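Local coordinates for Thiol:disulfide interchange protein dsbA-like (Escherichia coli, PDB 3C7M), which transfers its disulfide bond to other proteins, working with DsbI to form an essential disulfide bond in the periplasmic arylsulfate sulfotransferase AssT, at residues D6-E11 with L173-S178; K19-V24 with Y166-K171; Y35-T40 with A96-Y101; G41-K46 with A184-I189. One frame throughout, in Å; residues are numbered along the deposited sequence. Where two conformers were deposited one is given.

Interaction 1: residues D6-E11 with L173-S178; sequences DYMVLE and LIYTKS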
loop_
_atom_site.group_PDB
_atom_site.type_symbol
_atom_site.label_atom_id
_atom_site.label_comp_id
_atom_site.label_asym_id
_atom_site.label_seq_id
_atom_site.Cartn_x
_atom_site.Cartn_y
_atom_site.Cartn_z
ATOM N N ASP A 6 1.460 -15.191 -15.221
ATOM C CA ASP A 6 2.286 -14.318 -14.386
ATOM C C ASP A 6 1.636 -12.964 -14.137
ATOM O O ASP A 6 1.854 -12.345 -13.092
ATOM C CB ASP A 6 3.667 -14.159 -15.010
ATOM C CG ASP A 6 4.406 -15.476 -15.093
ATOM O OD1 ASP A 6 4.765 -16.015 -14.027
ATOM O OD2 ASP A 6 4.610 -15.974 -16.219
ATOM N N TYR A 7 0.837 -12.515 -15.100
ATOM C CA TYR A 7 0.186 -11.220 -15.021
ATOM C C TYR A 7 -1.029 -11.191 -15.933
ATOM O O TYR A 7 -1.227 -12.085 -16.761
ATOM C CB TYR A 7 1.163 -10.102 -15.416
ATOM C CG TYR A 7 1.539 -10.100 -16.884
ATOM C CD1 TYR A 7 2.571 -10.911 -17.358
ATOM C CD2 TYR A 7 0.857 -9.299 -17.798
ATOM C CE1 TYR A 7 2.916 -10.919 -18.708
ATOM C CE2 TYR A 7 1.194 -9.299 -19.149
ATOM C CZ TYR A 7 2.221 -10.114 -19.595
ATOM O OH TYR A 7 2.552 -10.113 -20.930
ATOM N N MET A 8 -1.835 -10.150 -15.772
ATOM C CA MET A 8 -2.943 -9.865 -16.682
ATOM C C MET A 8 -2.979 -8.366 -16.973
ATOM O O MET A 8 -2.326 -7.568 -16.283
ATOM C CB MET A 8 -4.274 -10.386 -16.125
ATOM C CG MET A 8 -4.692 -9.827 -14.765
ATOM S SD MET A 8 -5.502 -8.214 -14.827
ATOM C CE MET A 8 -7.048 -8.597 -15.657
ATOM N N VAL A 9 -3.718 -7.988 -18.008
ATOM C CA VAL A 9 -3.857 -6.590 -18.387
ATOM C C VAL A 9 -5.209 -6.083 -17.895
ATOM O O VAL A 9 -6.255 -6.634 -18.245
ATOM C CB VAL A 9 -3.746 -6.384 -19.921
ATOM C CG1 VAL A 9 -3.828 -4.907 -20.269
ATOM C CG2 VAL A 9 -2.439 -6.982 -20.450
ATOM N N LEU A 10 -5.173 -5.036 -17.072
ATOM C CA LEU A 10 -6.389 -4.414 -16.559
ATOM C C LEU A 10 -7.190 -3.811 -17.703
ATOM O O LEU A 10 -6.650 -3.062 -18.522
ATOM C CB LEU A 10 -6.059 -3.314 -15.541
ATOM C CG LEU A 10 -5.399 -3.721 -14.217
ATOM C CD1 LEU A 10 -4.982 -2.491 -13.430
ATOM C CD2 LEU A 10 -6.320 -4.593 -13.389
ATOM N N GLU A 11 -8.479 -4.131 -17.767
ATOM C CA GLU A 11 -9.328 -3.544 -18.804
ATOM C C GLU A 11 -9.564 -2.064 -18.513
ATOM O O GLU A 11 -9.660 -1.247 -19.433
ATOM C CB GLU A 11 -10.648 -4.309 -18.956
ATOM C CG GLU A 11 -11.480 -3.904 -20.188
ATOM C CD GLU A 11 -10.772 -4.160 -21.514
ATOM O OE1 GLU A 11 -9.935 -5.085 -21.592
ATOM O OE2 GLU A 11 -11.058 -3.428 -22.485
ATOM N N LEU A 173 -1.281 -6.044 -14.050
ATOM C CA LEU A 173 -1.479 -6.595 -12.721
ATOM C C LEU A 173 -0.786 -7.949 -12.589
ATOM O O LEU A 173 -1.128 -8.921 -13.276
ATOM C CB LEU A 173 -2.979 -6.723 -12.414
ATOM C CG LEU A 173 -3.416 -7.454 -11.135
ATOM C CD1 LEU A 173 -2.740 -6.911 -9.891
ATOM C CD2 LEU A 173 -4.924 -7.365 -10.962
ATOM N N ILE A 174 0.189 -8.019 -11.692
ATOM C CA ILE A 174 0.851 -9.290 -11.432
ATOM C C ILE A 174 -0.092 -10.244 -10.693
ATOM O O ILE A 174 -0.871 -9.814 -9.845
ATOM C CB ILE A 174 2.157 -9.073 -10.640
ATOM C CG1 ILE A 174 3.122 -8.231 -11.491
ATOM C CG2 ILE A 174 2.779 -10.414 -10.202
ATOM C CD1 ILE A 174 4.346 -7.713 -10.750
ATOM N N TYR A 175 -0.057 -11.530 -11.040
ATOM C CA TYR A 175 -0.772 -12.520 -10.247
ATOM C C TYR A 175 0.077 -12.887 -9.035
ATOM O O TYR A 175 1.133 -13.522 -9.165
ATOM C CB TYR A 175 -1.118 -13.776 -11.071
ATOM C CG TYR A 175 -2.325 -13.598 -11.971
ATOM C CD1 TYR A 175 -3.602 -13.444 -11.429
ATOM C CD2 TYR A 175 -2.193 -13.577 -13.358
ATOM C CE1 TYR A 175 -4.714 -13.272 -12.244
ATOM C CE2 TYR A 175 -3.301 -13.411 -14.185
ATOM C CZ TYR A 175 -4.555 -13.252 -13.619
ATOM O OH TYR A 175 -5.650 -13.082 -14.443
ATOM N N THR A 176 -0.385 -12.482 -7.855
ATOM C CA THR A 176 0.348 -12.714 -6.613
ATOM C C THR A 176 0.765 -14.174 -6.407
ATOM O O THR A 176 1.882 -14.447 -5.976
ATOM C CB THR A 176 -0.439 -12.160 -5.402
ATOM O OG1 THR A 176 -0.578 -10.746 -5.559
ATOM C CG2 THR A 176 0.267 -12.462 -4.080
ATOM N N LYS A 177 -0.115 -15.104 -6.767
ATOM C CA LYS A 177 0.154 -16.540 -6.587
ATOM C C LYS A 177 1.304 -17.066 -7.448
ATOM O O LYS A 177 1.833 -18.147 -7.172
ATOM C CB LYS A 177 -1.118 -17.366 -6.832
ATOM C CG LYS A 177 -1.671 -17.304 -8.247
ATOM C CD LYS A 177 -2.838 -18.271 -8.421
ATOM C CE LYS A 177 -3.516 -18.064 -9.763
ATOM N NZ LYS A 177 -4.835 -18.750 -9.834
ATOM N N SER A 178 1.682 -16.316 -8.480
ATOM C CA SER A 178 2.761 -16.722 -9.385
ATOM C C SER A 178 4.136 -16.290 -8.890
ATOM O O SER A 178 5.155 -16.739 -9.430
ATOM C CB SER A 178 2.531 -16.166 -10.797
ATOM O OG SER A 178 2.808 -14.776 -10.855
HETATM O O HOH W 1 5.447 -14.333 -11.924
#
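The edge of the central mixed sheet is formed here, where strand 7-9 pairs antiparallel with strand 172-174. Met8 and Leu173 are the hydrogen-bonded pair. Met8 N gives its hydrogen to Leu173 O at 2.9 Å, in the carbonyl plane. Leu173 N returns a bond to Met8 O, almost along the C=O axis. Tyr7 and Ile174 form the adjoining non-hydrogen-bonded pair. Beyond the strand, Tyr175 N continues the ladder to Asp6 O at 2.9 Å, with the donor well above the carbonyl plane.

Met8 starts in the crowded position between backbone N and carbonyl carbon (chi1 59°) and stays bent at the next two torsions. The thioether therefore folds back alongside Leu173, with Met8 SD 3.8 Å from Leu173 CB. Met8 CG lies at the phenol end of Tyr175, 3.6 Å from Tyr175 CZ, and the two side chains cross at about a right angle. Leu10 CD2 meets Leu173 CD2 at 3.9 Å. Ile160 of helix 154-161 touches Met8, Leu10 and Leu173 on this face.

At the other end, Ser178 OG donates to Tyr175 O at 2.7 Å, and Ser178 N binds the same oxygen. One water donates to both Asp6 OD1 and Ser178 OG. Asp6 OD2 is held by Thr2 N. Tyr7 and Ile174 face helix 182-193. This is an antiparallel edge ladder of a thioredoxin-fold sheet, with helices packed on both faces.

Interaction 2: residues K19-V24 with Y166-K171; sequences KTLIKV and YVVNGK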
loop_
_atom_site.group_PDB
_atom_site.type_symbol
_atom_site.label_atom_id
_atom_site.label_comp_id
_atom_site.label_asym_id
_atom_site.label_seq_id
_atom_site.Cartn_x
_atom_site.Cartn_y
_atom_site.Cartn_z
ATOM N N LYS A 19 5.233 5.119 -14.916
ATOM C CA LYS A 19 6.460 4.788 -14.178
ATOM C C LYS A 19 6.196 4.562 -12.688
ATOM O O LYS A 19 6.848 5.160 -11.827
ATOM C CB LYS A 19 7.543 5.852 -14.407
ATOM C CG LYS A 19 7.758 6.180 -15.877
ATOM C CD LYS A 19 8.925 7.126 -16.082
ATOM C CE LYS A 19 9.077 7.483 -17.553
ATOM N NZ LYS A 19 9.309 6.280 -18.400
ATOM N N THR A 20 5.219 3.703 -12.402
ATOM C CA THR A 20 4.878 3.339 -11.021
ATOM C C THR A 20 4.793 1.834 -10.819
ATOM O O THR A 20 4.462 1.067 -11.736
ATOM C CB THR A 20 3.524 3.921 -10.539
ATOM O OG1 THR A 20 2.458 3.403 -11.341
ATOM C CG2 THR A 20 3.508 5.444 -10.574
ATOM N N LEU A 21 5.093 1.430 -9.593
ATOM C CA LEU A 21 4.731 0.121 -9.107
ATOM C C LEU A 21 3.734 0.386 -8.002
ATOM O O LEU A 21 4.105 0.802 -6.905
ATOM C CB LEU A 21 5.951 -0.629 -8.574
ATOM C CG LEU A 21 5.657 -1.972 -7.909
ATOM C CD1 LEU A 21 5.107 -2.970 -8.933
ATOM C CD2 LEU A 21 6.911 -2.522 -7.237
ATOM N N ILE A 22 2.459 0.181 -8.316
ATOM C CA ILE A 22 1.396 0.383 -7.343
ATOM C C ILE A 22 1.177 -0.931 -6.615
ATOM O O ILE A 22 1.165 -1.999 -7.231
ATOM C CB ILE A 22 0.093 0.878 -8.027
ATOM C CG1 ILE A 22 0.256 2.345 -8.443
ATOM C CG2 ILE A 22 -1.128 0.685 -7.110
ATOM C CD1 ILE A 22 -0.869 2.894 -9.314
ATOM N N LYS A 23 1.058 -0.860 -5.291
ATOM C CA LYS A 23 0.680 -2.033 -4.520
ATOM C C LYS A 23 -0.624 -1.749 -3.801
ATOM O O LYS A 23 -0.657 -0.966 -2.843
ATOM C CB LYS A 23 1.760 -2.441 -3.518
ATOM C CG LYS A 23 1.389 -3.712 -2.756
ATOM C CD LYS A 23 2.183 -3.881 -1.483
ATOM C CE LYS A 23 1.847 -2.750 -0.521
ATOM N NZ LYS A 23 1.962 -3.190 0.887
ATOM N N VAL A 24 -1.699 -2.366 -4.280
ATOM C CA VAL A 24 -2.979 -2.277 -3.586
ATOM C C VAL A 24 -2.927 -3.230 -2.400
ATOM O O VAL A 24 -2.600 -4.408 -2.550
ATOM C CB VAL A 24 -4.177 -2.599 -4.504
ATOM C CG1 VAL A 24 -5.489 -2.379 -3.746
ATOM C CG2 VAL A 24 -4.127 -1.720 -5.758
ATOM N N TYR A 166 -0.102 -6.024 -7.096
ATOM C CA TYR A 166 1.022 -5.253 -7.623
ATOM C C TYR A 166 0.776 -4.939 -9.087
ATOM O O TYR A 166 0.614 -5.851 -9.904
ATOM C CB TYR A 166 2.332 -6.018 -7.479
ATOM C CG TYR A 166 2.738 -6.316 -6.055
ATOM C CD1 TYR A 166 2.326 -7.490 -5.429
ATOM C CD2 TYR A 166 3.575 -5.445 -5.346
ATOM C CE1 TYR A 166 2.723 -7.792 -4.122
ATOM C CE2 TYR A 166 3.980 -5.746 -4.037
ATOM C CZ TYR A 166 3.548 -6.921 -3.438
ATOM O OH TYR A 166 3.916 -7.242 -2.145
ATOM N N VAL A 167 0.743 -3.648 -9.393
ATOM C CA VAL A 167 0.403 -3.151 -10.723
ATOM C C VAL A 167 1.550 -2.311 -11.289
ATOM O O VAL A 167 2.059 -1.408 -10.627
ATOM C CB VAL A 167 -0.893 -2.301 -10.678
ATOM C CG1 VAL A 167 -1.239 -1.770 -12.071
ATOM C CG2 VAL A 167 -2.068 -3.118 -10.116
ATOM N N VAL A 168 1.952 -2.615 -12.519
ATOM C CA VAL A 168 3.011 -1.870 -13.183
ATOM C C VAL A 168 2.409 -0.893 -14.177
ATOM O O VAL A 168 1.625 -1.290 -15.053
ATOM C CB VAL A 168 3.994 -2.820 -13.918
ATOM C CG1 VAL A 168 5.122 -2.036 -14.573
ATOM C CG2 VAL A 168 4.563 -3.847 -12.949
ATOM N N ASN A 169 2.772 0.379 -14.014
ATOM C CA ASN A 169 2.352 1.475 -14.900
ATOM C C ASN A 169 0.845 1.617 -15.064
ATOM O O ASN A 169 0.351 2.047 -16.116
ATOM C CB ASN A 169 3.073 1.379 -16.250
ATOM C CG ASN A 169 4.552 1.628 -16.114
ATOM O OD1 ASN A 169 5.006 2.176 -15.108
ATOM N ND2 ASN A 169 5.316 1.231 -17.124
ATOM N N GLY A 170 0.125 1.255 -14.006
ATOM C CA GLY A 170 -1.334 1.318 -13.978
ATOM C C GLY A 170 -2.056 0.301 -14.843
ATOM O O GLY A 170 -3.276 0.278 -14.861
ATOM N N LYS A 171 -1.314 -0.577 -15.523
ATOM C CA LYS A 171 -1.883 -1.409 -16.588
ATOM C C LYS A 171 -1.718 -2.910 -16.371
ATOM O O LYS A 171 -2.619 -3.697 -16.676
ATOM C CB LYS A 171 -1.281 -0.998 -17.940
ATOM C CG LYS A 171 -1.709 -1.834 -19.139
ATOM C CD LYS A 171 -1.247 -1.196 -20.437
ATOM C CE LYS A 171 -1.684 -2.016 -21.641
ATOM N NZ LYS A 171 -1.253 -1.372 -22.911
HETATM O O HOH W 2 1.075 1.062 -11.410
#
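Lys23 leaves its strand with CG anti to the backbone N (chi1 -177°), while Tyr166 has CG anti to the carbonyl carbon (chi1 -63°). These torsions lay the two side chains side by side, pointing the same way. Lys23 CG sits over one face of the Tyr166 ring, 3.9 Å from the centroid and offset toward the rim, as a CH-pi contact. Lys23 CD follows along the ring, 3.6 Å from Tyr166 CE2. The chain then bends, and its NZ forms a salt bridge with Asp36. Tyr166 OH is hydrogen-bonded to Thr40.

Strands 20-25 and 165-168 run antiparallel beneath this pair. Ile22 N bonds to Val167 O at 2.8 Å, and Val167 N bonds back to Ile22 O, both in the carbonyl plane. Asn169 N donates to Thr20 O at 2.9 Å in an almost straight bond (178°). Asn169 OD1 reaches back to accept from Thr20 N at 3.1 Å, nearly along its C=O axis. A water donates to Thr20 OG1 and Val167 O and accepts from Gly170 N. Thr20 OG1 also bonds to Ala17.

On the Tyr166 side, Leu21 CD1 meets Val168 CG2 at 4.1 Å, beneath helix 182-193. Ile22 and Val167 lie on the other face of the sheet. The buried lysine thus covers a tyrosine ring with its methylenes and delivers its charge to an aspartate, a pairing that should favour the charged forms of Lys23 and Asp36.

Interaction 3: residues Y35-T40 with A96-Y101; sequences YDKAVT and AKFAYY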
loop_
_atom_site.group_PDB
_atom_site.type_symbol
_atom_site.label_atom_id
_atom_site.label_comp_id
_atom_site.label_asym_id
_atom_site.label_seq_id
_atom_site.Cartn_x
_atom_site.Cartn_y
_atom_site.Cartn_z
ATOM N N TYR A 35 3.695 -10.759 2.271
ATOM C CA TYR A 35 4.490 -10.227 1.155
ATOM C C TYR A 35 5.269 -8.953 1.521
ATOM O O TYR A 35 6.363 -8.722 0.997
ATOM C CB TYR A 35 3.641 -10.067 -0.120
ATOM C CG TYR A 35 3.297 -11.394 -0.801
ATOM C CD1 TYR A 35 2.219 -12.164 -0.368
ATOM C CD2 TYR A 35 4.053 -11.880 -1.876
ATOM C CE1 TYR A 35 1.896 -13.379 -0.980
ATOM C CE2 TYR A 35 3.737 -13.100 -2.497
ATOM C CZ TYR A 35 2.655 -13.844 -2.039
ATOM O OH TYR A 35 2.315 -15.053 -2.628
ATOM N N ASP A 36 4.723 -8.132 2.423
ATOM C CA ASP A 36 5.433 -6.936 2.907
ATOM C C ASP A 36 6.609 -7.283 3.818
ATOM O O ASP A 36 7.551 -6.495 3.963
ATOM C CB ASP A 36 4.486 -5.972 3.634
ATOM C CG ASP A 36 3.657 -5.128 2.681
ATOM O OD1 ASP A 36 3.881 -5.174 1.452
ATOM O OD2 ASP A 36 2.761 -4.408 3.162
ATOM N N LYS A 37 6.544 -8.456 4.443
ATOM C CA LYS A 37 7.659 -8.933 5.252
ATOM C C LYS A 37 8.750 -9.512 4.362
ATOM O O LYS A 37 9.936 -9.387 4.679
ATOM C CB LYS A 37 7.200 -9.982 6.268
ATOM C CG LYS A 37 6.469 -9.390 7.467
ATOM C CD LYS A 37 6.217 -10.430 8.550
ATOM C CE LYS A 37 4.970 -11.255 8.272
ATOM N NZ LYS A 37 4.775 -12.299 9.320
ATOM N N ALA A 38 8.345 -10.124 3.250
ATOM C CA ALA A 38 9.246 -10.970 2.464
ATOM C C ALA A 38 9.731 -10.446 1.111
ATOM O O ALA A 38 10.856 -10.758 0.702
ATOM C CB ALA A 38 8.639 -12.357 2.288
ATOM N N VAL A 39 8.887 -9.696 0.400
ATOM C CA VAL A 39 9.220 -9.299 -0.981
ATOM C C VAL A 39 9.098 -7.809 -1.319
ATOM O O VAL A 39 9.896 -7.303 -2.102
ATOM C CB VAL A 39 8.481 -10.163 -2.071
ATOM C CG1 VAL A 39 8.508 -11.641 -1.700
ATOM C CG2 VAL A 39 7.039 -9.706 -2.290
ATOM N N THR A 40 8.116 -7.112 -0.745
ATOM C CA THR A 40 7.830 -5.724 -1.161
ATOM C C THR A 40 9.046 -4.794 -1.146
ATOM O O THR A 40 9.357 -4.148 -2.150
ATOM C CB THR A 40 6.666 -5.111 -0.349
ATOM O OG1 THR A 40 5.527 -5.968 -0.461
ATOM C CG2 THR A 40 6.290 -3.728 -0.889
ATOM N N ALA A 96 3.782 3.063 10.886
ATOM C CA ALA A 96 2.353 2.858 11.092
ATOM C C ALA A 96 1.869 1.560 10.453
ATOM O O ALA A 96 1.099 0.810 11.065
ATOM C CB ALA A 96 1.549 4.039 10.565
ATOM N N LYS A 97 2.326 1.290 9.227
ATOM C CA LYS A 97 1.891 0.103 8.495
ATOM C C LYS A 97 2.228 -1.170 9.262
ATOM O O LYS A 97 1.376 -2.034 9.448
ATOM C CB LYS A 97 2.511 0.072 7.099
ATOM C CG LYS A 97 2.117 -1.157 6.278
ATOM C CD LYS A 97 2.742 -1.161 4.873
ATOM C CE LYS A 97 4.246 -0.957 4.905
ATOM N NZ LYS A 97 4.914 -1.399 3.629
ATOM N N PHE A 98 3.459 -1.267 9.747
ATOM C CA PHE A 98 3.825 -2.468 10.479
ATOM C C PHE A 98 3.196 -2.556 11.859
ATOM O O PHE A 98 2.942 -3.667 12.347
ATOM C CB PHE A 98 5.333 -2.690 10.482
ATOM C CG PHE A 98 5.829 -3.257 9.191
ATOM C CD1 PHE A 98 5.601 -4.596 8.877
ATOM C CD2 PHE A 98 6.470 -2.449 8.265
ATOM C CE1 PHE A 98 6.028 -5.121 7.668
ATOM C CE2 PHE A 98 6.914 -2.973 7.059
ATOM C CZ PHE A 98 6.698 -4.311 6.768
ATOM N N ALA A 99 2.907 -1.403 12.462
ATOM C CA ALA A 99 2.191 -1.387 13.735
ATOM C C ALA A 99 0.788 -1.966 13.560
ATOM O O ALA A 99 0.326 -2.746 14.402
ATOM C CB ALA A 99 2.124 0.018 14.301
ATOM N N TYR A 100 0.110 -1.588 12.474
ATOM C CA TYR A 100 -1.220 -2.135 12.206
ATOM C C TYR A 100 -1.177 -3.613 11.872
ATOM O O TYR A 100 -2.015 -4.370 12.340
ATOM C CB TYR A 100 -1.943 -1.363 11.095
ATOM C CG TYR A 100 -2.452 -0.019 11.556
ATOM C CD1 TYR A 100 -3.255 0.094 12.690
ATOM C CD2 TYR A 100 -2.137 1.138 10.855
ATOM C CE1 TYR A 100 -3.727 1.339 13.119
ATOM C CE2 TYR A 100 -2.598 2.377 11.269
ATOM C CZ TYR A 100 -3.398 2.474 12.402
ATOM O OH TYR A 100 -3.849 3.715 12.807
ATOM N N TYR A 101 -0.210 -4.026 11.058
ATOM C CA TYR A 101 -0.093 -5.439 10.746
ATOM C C TYR A 101 0.142 -6.251 12.027
ATOM O O TYR A 101 -0.511 -7.274 12.236
ATOM C CB TYR A 101 1.071 -5.681 9.791
ATOM C CG TYR A 101 0.846 -5.407 8.316
ATOM C CD1 TYR A 101 -0.387 -5.650 7.691
ATOM C CD2 TYR A 101 1.907 -4.967 7.532
ATOM C CE1 TYR A 101 -0.550 -5.424 6.313
ATOM C CE2 TYR A 101 1.759 -4.742 6.178
ATOM C CZ TYR A 101 0.534 -4.975 5.571
ATOM O OH TYR A 101 0.398 -4.758 4.214
HETATM O O HOH W 3 7.445 -3.637 3.145
#
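Asp36 OD2 is the centre of the first shell. It accepts a short hydrogen bond from Tyr101 OH at 2.6 Å. The hydroxyl approaches from above the carboxylate plane, 41° out of it, while the oxygen lies at the edge of the Tyr101 ring. The carboxylate and ring planes are turned 57° apart. Lys97 stretches out from its helix and bends at chi3, so that its NZ lies 3.7 Å from Asp36 OD2, a long salt bridge. Its CD approaches the same oxygen. Asp36 OD1 accepts from Thr40 OG1 at 2.6 Å through its anti lone pair, the one directed away from OD2. Tyr101 OH thus grips OD2, the oxygen also held by Lys23, with Lys97 NZ at longer range. This would be expected to stabilise the buried charge. Phe98 brings the tip of its ring to the backbone: Phe98 CZ is 3.7 Å from Asp36 O, which lies in the ring plane. A water donates to Asp36 O and makes a weak bond with Lys97 NZ.

Further out, Tyr35 O accepts from both Val39 N and Thr40 N. Tyr101 stacks on Tyr33 and touches Phe25, close to the redox-active CxxC cysteines, which are reduced in this structure. The contact joins helix 30-38, which begins at that motif, to helix 92-106 of the helical insertion of the DsbA fold. Strand 20-25 lies beside it and supplies Lys23.

Interaction 4: residues G41-K46 with A184-I189; sequences GPVSEK and AMADLI. With CD (cadmium ion), chain E.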
loop_
_atom_site.group_PDB
_atom_site.type_symbol
_atom_site.label_atom_id
_atom_site.label_comp_id
_atom_site.label_asym_id
_atom_site.label_seq_id
_atom_site.Cartn_x
_atom_site.Cartn_y
_atom_site.Cartn_z
ATOM N N GLY A 41 9.738 -4.742 -0.016
ATOM C CA GLY A 41 10.889 -3.864 0.109
ATOM C C GLY A 41 12.027 -4.193 -0.837
ATOM O O GLY A 41 12.425 -3.339 -1.634
ATOM N N PRO A 42 12.576 -5.421 -0.738
ATOM C CA PRO A 42 13.652 -5.797 -1.646
ATOM C C PRO A 42 13.311 -5.614 -3.117
ATOM O O PRO A 42 14.135 -5.092 -3.860
ATOM C CB PRO A 42 13.900 -7.269 -1.312
ATOM C CG PRO A 42 13.508 -7.382 0.115
ATOM C CD PRO A 42 12.310 -6.475 0.253
ATOM N N VAL A 43 12.098 -5.994 -3.524
ATOM C CA VAL A 43 11.721 -5.879 -4.935
ATOM C C VAL A 43 11.607 -4.417 -5.374
ATOM O O VAL A 43 12.123 -4.052 -6.431
ATOM C CB VAL A 43 10.427 -6.675 -5.267
ATOM C CG1 VAL A 43 9.928 -6.357 -6.667
ATOM C CG2 VAL A 43 10.676 -8.159 -5.148
ATOM N N SER A 44 10.949 -3.583 -4.567
ATOM C CA SER A 44 10.778 -2.167 -4.907
ATOM C C SER A 44 12.122 -1.447 -4.982
ATOM O O SER A 44 12.328 -0.593 -5.840
ATOM C CB SER A 44 9.848 -1.472 -3.912
ATOM O OG SER A 44 8.596 -2.127 -3.850
ATOM N N GLU A 45 13.043 -1.811 -4.092
ATOM C CA GLU A 45 14.386 -1.242 -4.080
ATOM C C GLU A 45 15.114 -1.581 -5.382
ATOM O O GLU A 45 15.817 -0.738 -5.958
ATOM C CB GLU A 45 15.161 -1.772 -2.864
ATOM C CG GLU A 45 16.659 -1.456 -2.839
ATOM C CD GLU A 45 16.967 0.015 -2.621
ATOM O OE1 GLU A 45 16.126 0.738 -2.041
ATOM O OE2 GLU A 45 18.068 0.447 -3.026
ATOM N N LYS A 46 14.929 -2.811 -5.848
ATOM C CA LYS A 46 15.583 -3.279 -7.066
ATOM C C LYS A 46 15.105 -2.553 -8.312
ATOM O O LYS A 46 15.874 -2.384 -9.256
ATOM C CB LYS A 46 15.414 -4.788 -7.238
ATOM C CG LYS A 46 16.287 -5.608 -6.297
ATOM C CD LYS A 46 15.971 -7.093 -6.368
ATOM C CE LYS A 46 16.351 -7.714 -7.707
ATOM N NZ LYS A 46 17.813 -7.531 -8.031
ATOM N N ALA A 184 12.718 -13.086 -9.393
ATOM C CA ALA A 184 11.755 -13.345 -10.460
ATOM C C ALA A 184 10.716 -12.232 -10.536
ATOM O O ALA A 184 10.322 -11.824 -11.625
ATOM C CB ALA A 184 11.084 -14.678 -10.262
ATOM N N MET A 185 10.294 -11.728 -9.377
ATOM C CA MET A 185 9.333 -10.633 -9.356
ATOM C C MET A 185 9.935 -9.358 -9.938
ATOM O O MET A 185 9.286 -8.649 -10.706
ATOM C CB MET A 185 8.814 -10.373 -7.943
ATOM C CG MET A 185 7.579 -9.482 -7.935
ATOM S SD MET A 185 7.079 -9.112 -6.255
ATOM C CE MET A 185 5.710 -8.015 -6.584
ATOM N N ALA A 186 11.188 -9.077 -9.584
ATOM C CA ALA A 186 11.872 -7.906 -10.112
ATOM C C ALA A 186 12.064 -8.045 -11.629
ATOM O O ALA A 186 11.835 -7.085 -12.361
ATOM C CB ALA A 186 13.203 -7.706 -9.415
ATOM N N ASP A 187 12.451 -9.244 -12.086
ATOM C CA ASP A 187 12.574 -9.533 -13.522
ATOM C C ASP A 187 11.253 -9.236 -14.242
ATOM O O ASP A 187 11.243 -8.564 -15.278
ATOM C CB ASP A 187 12.955 -11.002 -13.776
ATOM C CG ASP A 187 14.404 -11.322 -13.429
ATOM O OD1 ASP A 187 15.117 -10.477 -12.846
ATOM O OD2 ASP A 187 14.819 -12.463 -13.731
ATOM N N LEU A 188 10.153 -9.735 -13.675
ATOM C CA LEU A 188 8.825 -9.552 -14.262
ATOM C C LEU A 188 8.455 -8.077 -14.346
ATOM O O LEU A 188 7.991 -7.612 -15.389
ATOM C CB LEU A 188 7.766 -10.325 -13.473
ATOM C CG LEU A 188 6.296 -10.108 -13.849
ATOM C CD1 LEU A 188 6.019 -10.431 -15.317
ATOM C CD2 LEU A 188 5.422 -10.948 -12.949
ATOM N N ILE A 189 8.670 -7.342 -13.254
ATOM C CA ILE A 189 8.353 -5.913 -13.229
ATOM C C ILE A 189 9.101 -5.148 -14.323
ATOM O O ILE A 189 8.533 -4.266 -14.971
ATOM C CB ILE A 189 8.604 -5.281 -11.833
ATOM C CG1 ILE A 189 7.557 -5.769 -10.832
ATOM C CG2 ILE A 189 8.580 -3.750 -11.911
ATOM C CD1 ILE A 189 7.979 -5.568 -9.391
HETATM CD CD CD E . 16.871 -12.271 -12.706
#
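Val43 points from helix 40-46 toward helix 182-193, and its two methyls divide the contact between them. CB sets CG1 anti to the backbone N (chi1 171°) and CG2 anti to the carbonyl carbon. Val43 CG1 presses on the tip of Ile189, 3.4 Å from Ile189 CD1, tighter than usual for two carbons. It also passes Met185 SD at 4.0 Å. Val43 CG2 lies 3.9 Å from Met185 SD and 4.0 Å from Met185 CB. Met185 is extended throughout (chi1 -166°), so its chain crosses the valine at about a right angle.

Ala186 gives the helices their close backbone approach: the CA atoms of Val43 and Ala186 are 5.6 Å apart. The short segment axes come within 9.3 Å at a crossing angle of -38°. Lys46 bends at its last two torsions and rests its aliphatic part on this alanine, with Lys46 CE 3.6 Å from Ala186 CB. Met185 continues to Tyr166, and Ile189 to Leu21 and Val168, so both reach the sheet below.

The CB of Asp187 is directed away from helix 40-46. Its carboxylate binds a cadmium ion with both oxygens, OD2 at 2.3 Å from the metal, and Asp183 is a second ligand from the same helix. The chemistry is therefore divided. The contact between the segments is apolar, the Lys46 O–Arg190 hydrogen bond adds a polar tie between the same helices, and the Asp187 carboxylate is taken up by the metal.

Overall arrangement
Interactions 1 and 2 build one sheet. Strands 172-174 and 165-168 are neighbours in it, joined by Ile174 N to Tyr166 O at 2.8 Å. Interaction 1 lies at the sheet edge and is partly buried; interaction 2 is deeper. Both rest on backbone ladders. Interaction 4 joins two helices by apolar side chains, mostly buried with exposed Lys46 at its margin. Its helix 182-193 covers Ile174 of interaction 1 and Tyr166 of interaction 2. Interaction 3 is buried and dominated by charge and hydroxyls. It meets interaction 2 through Lys23 with Asp36 and Tyr166 with Thr40, linking sheet to active-site helix. Helices 30-38 and 40-46 follow each other and carry the first segments of interactions 3 and 4.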